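Local atomic coordinates of putative uncharacterized protein (Sulfolobus solfataricus, PDB entry 3BQB), a protein that catalyses the metal-dependent (magnesium or calcium) dehydration of 2-dehydro-3-deoxy-D-arabinonate to 2,5-dioxopentanoate, a step in the pathway from D-arabinonate to 2-oxoglutarate. Residues B[142-147]-B[206-211]. Sequence-based numbering, arbitrary orientation.
Sequences PEPELA and LDITLK. With MG (magnesium ion), chain F.
Pro144 packs against both Leu210 and Ile208. Its ring carbon CD lies 3.9 Å from Leu210 CD2, and ring and leucine side chain cross at about a right angle. On the Ile208 side, Pro144 CB meets CG2 at 3.8 Å. Ile208 CG1 lies anti to the carbonyl carbon (chi1 -54°) and the chain runs on extended, which brings CD1 to within 4.2 Å of Leu146 N. The other branch of Leu210 meets the earlier proline, with CD1 4.1 Å from Pro142 CG. At the other end, Leu146 CD1 meets Leu206 CD1 at 4.1 Å, again nearly crosswise. No hydrogen bond joins the two segments. Their strands run roughly antiparallel, 143° between directions, with axes 7.5 Å apart at closest. This is face-to-face packing of two sheets in the FAH-family fold. Strand 140-150 pairs with strands 156-167 and 250-256, while strand 207-214 lies between 217-225 and 271-276. Val272, Ile274 and Ile276 add to the apolar layer.

Glu143 and Glu145 start away from strand 207-211, and their extended chains carry the carboxylates to the magnesium ion. Glu145 OE1 binds it at 2.3 Å; Glu143 OE2, at 2.7 Å, is a long ligand. Asp164 is a further ligand. Gly255 N and Thr253 OG1 hold Glu145 OE2, and Lys182, a substrate-binding residue, forms a salt bridge with Glu143 OE2. Pro144 O accepts a hydrogen bond from Thr256, which also binds substrate. One strand thus has two chemically distinct faces: an apolar one that packs on the second sheet, and an acidic one that binds the metal.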
ATOM      1  N   PRO B 142     -16.387  28.209  22.317  1.00 59.03           N
ATOM      2  CA  PRO B 142     -16.377  27.924  20.890  1.00 58.68           C
ATOM      3  C   PRO B 142     -16.292  29.237  20.133  1.00 58.36           C
ATOM      4  O   PRO B 142     -16.840  30.243  20.590  1.00 58.38           O
ATOM      5  CB  PRO B 142     -17.732  27.256  20.654  1.00 58.76           C
ATOM      6  CG  PRO B 142     -18.618  27.850  21.678  1.00 59.06           C
ATOM      7  CD  PRO B 142     -17.741  28.088  22.887  1.00 59.04           C
ATOM      8  N   GLU B 143     -15.584  29.232  19.010  1.00 57.95           N
ATOM      9  CA  GLU B 143     -15.499  30.396  18.148  1.00 57.73           C
ATOM     10  C   GLU B 143     -16.039  30.004  16.783  1.00 57.30           C
ATOM     11  O   GLU B 143     -15.364  29.294  16.038  1.00 57.18           O
ATOM     12  CB  GLU B 143     -14.057  30.872  18.031  1.00 57.88           C
ATOM     13  CG  GLU B 143     -13.470  31.390  19.331  1.00 58.16           C
ATOM     14  CD  GLU B 143     -12.036  31.877  19.185  1.00 58.44           C
ATOM     15  OE1 GLU B 143     -11.449  32.283  20.208  1.00 60.24           O
ATOM     16  OE2 GLU B 143     -11.486  31.846  18.061  1.00 59.82           O
ATOM     17  N   PRO B 144     -17.272  30.441  16.461  1.00 56.86           N
ATOM     18  CA  PRO B 144     -17.895  30.109  15.181  1.00 56.50           C
ATOM     19  C   PRO B 144     -17.301  30.919  14.046  1.00 56.09           C
ATOM     20  O   PRO B 144     -17.323  32.146  14.097  1.00 56.12           O
ATOM     21  CB  PRO B 144     -19.359  30.498  15.400  1.00 56.57           C
ATOM     22  CG  PRO B 144     -19.295  31.607  16.392  1.00 56.74           C
ATOM     23  CD  PRO B 144     -18.158  31.269  17.303  1.00 56.81           C
ATOM     24  N   GLU B 145     -16.774  30.241  13.032  1.00 55.64           N
ATOM     25  CA  GLU B 145     -16.094  30.920  11.938  1.00 55.29           C
ATOM     26  C   GLU B 145     -16.430  30.303  10.591  1.00 54.88           C
ATOM     27  O   GLU B 145     -16.718  29.108  10.492  1.00 54.79           O
ATOM     28  CB  GLU B 145     -14.578  30.867  12.153  1.00 55.32           C
ATOM     29  CG  GLU B 145     -14.153  31.149  13.588  1.00 55.49           C
ATOM     30  CD  GLU B 145     -12.668  31.395  13.761  1.00 55.52           C
ATOM     31  OE1 GLU B 145     -12.274  31.801  14.880  1.00 56.15           O
ATOM     32  OE2 GLU B 145     -11.896  31.203  12.796  1.00 55.42           O
ATOM     33  N   LEU B 146     -16.397  31.137   9.557  1.00 54.35           N
ATOM     34  CA  LEU B 146     -16.375  30.654   8.189  1.00 54.14           C
ATOM     35  C   LEU B 146     -14.957  30.159   7.913  1.00 53.85           C
ATOM     36  O   LEU B 146     -13.987  30.836   8.253  1.00 54.15           O
ATOM     37  CB  LEU B 146     -16.729  31.776   7.210  1.00 54.06           C
ATOM     38  CG  LEU B 146     -16.733  31.387   5.730  1.00 54.13           C
ATOM     39  CD1 LEU B 146     -17.885  30.440   5.440  1.00 54.22           C
ATOM     40  CD2 LEU B 146     -16.813  32.617   4.849  1.00 54.23           C
ATOM     41  N   ALA B 147     -14.846  28.982   7.305  1.00 53.35           N
ATOM     42  CA  ALA B 147     -13.554  28.428   6.906  1.00 53.00           C
ATOM     43  C   ALA B 147     -13.547  28.135   5.415  1.00 52.65           C
ATOM     44  O   ALA B 147     -14.588  27.823   4.830  1.00 52.54           O
ATOM     45  CB  ALA B 147     -13.251  27.162   7.688  1.00 53.04           C
ATOM     46  N   LEU B 206     -22.991  36.373   4.685  1.00 62.13           N
ATOM     47  CA  LEU B 206     -23.511  35.149   5.284  1.00 62.16           C
ATOM     48  C   LEU B 206     -23.774  35.385   6.755  1.00 62.35           C
ATOM     49  O   LEU B 206     -23.004  36.077   7.423  1.00 62.32           O
ATOM     50  CB  LEU B 206     -22.502  34.006   5.130  1.00 61.88           C
ATOM     51  CG  LEU B 206     -21.982  33.702   3.722  1.00 61.41           C
ATOM     52  CD1 LEU B 206     -20.840  32.705   3.784  1.00 61.33           C
ATOM     53  CD2 LEU B 206     -23.084  33.181   2.824  1.00 61.14           C
ATOM     54  N   ASP B 207     -24.860  34.809   7.258  1.00 62.61           N
ATOM     55  CA  ASP B 207     -25.176  34.892   8.677  1.00 62.87           C
ATOM     56  C   ASP B 207     -24.551  33.726   9.421  1.00 62.91           C
ATOM     57  O   ASP B 207     -24.779  32.569   9.079  1.00 62.71           O
ATOM     58  CB  ASP B 207     -26.690  34.902   8.901  1.00 63.07           C
ATOM     59  CG  ASP B 207     -27.320  36.236   8.554  1.00 63.88           C
ATOM     60  OD1 ASP B 207     -26.758  37.284   8.950  1.00 64.52           O
ATOM     61  OD2 ASP B 207     -28.384  36.236   7.896  1.00 64.90           O
ATOM     62  N   ILE B 208     -23.754  34.044  10.431  1.00 63.10           N
ATOM     63  CA  ILE B 208     -23.191  33.041  11.319  1.00 63.35           C
ATOM     64  C   ILE B 208     -23.967  33.137  12.622  1.00 63.61           C
ATOM     65  O   ILE B 208     -24.143  34.232  13.146  1.00 63.57           O
ATOM     66  CB  ILE B 208     -21.695  33.296  11.589  1.00 63.17           C
ATOM     67  CG1 ILE B 208     -20.926  33.413  10.271  1.00 62.96           C
ATOM     68  CG2 ILE B 208     -21.114  32.183  12.450  1.00 63.10           C
ATOM     69  CD1 ILE B 208     -19.476  33.788  10.440  1.00 63.20           C
ATOM     70  N   THR B 209     -24.427  32.002  13.140  1.00 64.02           N
ATOM     71  CA  THR B 209     -25.200  31.975  14.380  1.00 64.44           C
ATOM     72  C   THR B 209     -24.678  30.884  15.304  1.00 64.83           C
ATOM     73  O   THR B 209     -24.465  29.757  14.870  1.00 64.89           O
ATOM     74  CB  THR B 209     -26.703  31.717  14.102  1.00 64.46           C
ATOM     75  OG1 THR B 209     -27.192  32.669  13.146  1.00 64.59           O
ATOM     76  CG2 THR B 209     -27.530  31.821  15.386  1.00 64.20           C
ATOM     77  N   LEU B 210     -24.483  31.225  16.576  1.00 65.33           N
ATOM     78  CA  LEU B 210     -23.985  30.284  17.581  1.00 65.69           C
ATOM     79  C   LEU B 210     -25.042  30.039  18.657  1.00 66.13           C
ATOM     80  O   LEU B 210     -25.656  30.980  19.148  1.00 66.18           O
ATOM     81  CB  LEU B 210     -22.700  30.836  18.213  1.00 65.62           C
ATOM     82  CG  LEU B 210     -22.167  30.219  19.512  1.00 65.41           C
ATOM     83  CD1 LEU B 210     -21.810  28.746  19.334  1.00 65.30           C
ATOM     84  CD2 LEU B 210     -20.962  31.013  20.003  1.00 65.46           C
ATOM     85  N   LYS B 211     -25.248  28.773  19.013  1.00 66.76           N
ATOM     86  CA  LYS B 211     -26.140  28.393  20.110  1.00 67.30           C
ATOM     87  C   LYS B 211     -25.433  27.395  21.017  1.00 67.60           C
ATOM     88  O   LYS B 211     -24.933  26.376  20.545  1.00 67.66           O
ATOM     89  CB  LYS B 211     -27.433  27.758  19.572  1.00 67.36           C
ATOM     90  CG  LYS B 211     -28.437  28.748  18.985  1.00 67.78           C
ATOM     91  CD  LYS B 211     -29.483  28.076  18.069  1.00 67.88           C
ATOM     92  CE  LYS B 211     -30.636  27.427  18.848  1.00 68.36           C
ATOM     93  NZ  LYS B 211     -31.843  27.218  17.982  1.00 68.08           N
TER
HETATM   94 MG    MG F 294     -10.159  31.891  15.681  1.00 73.40          MG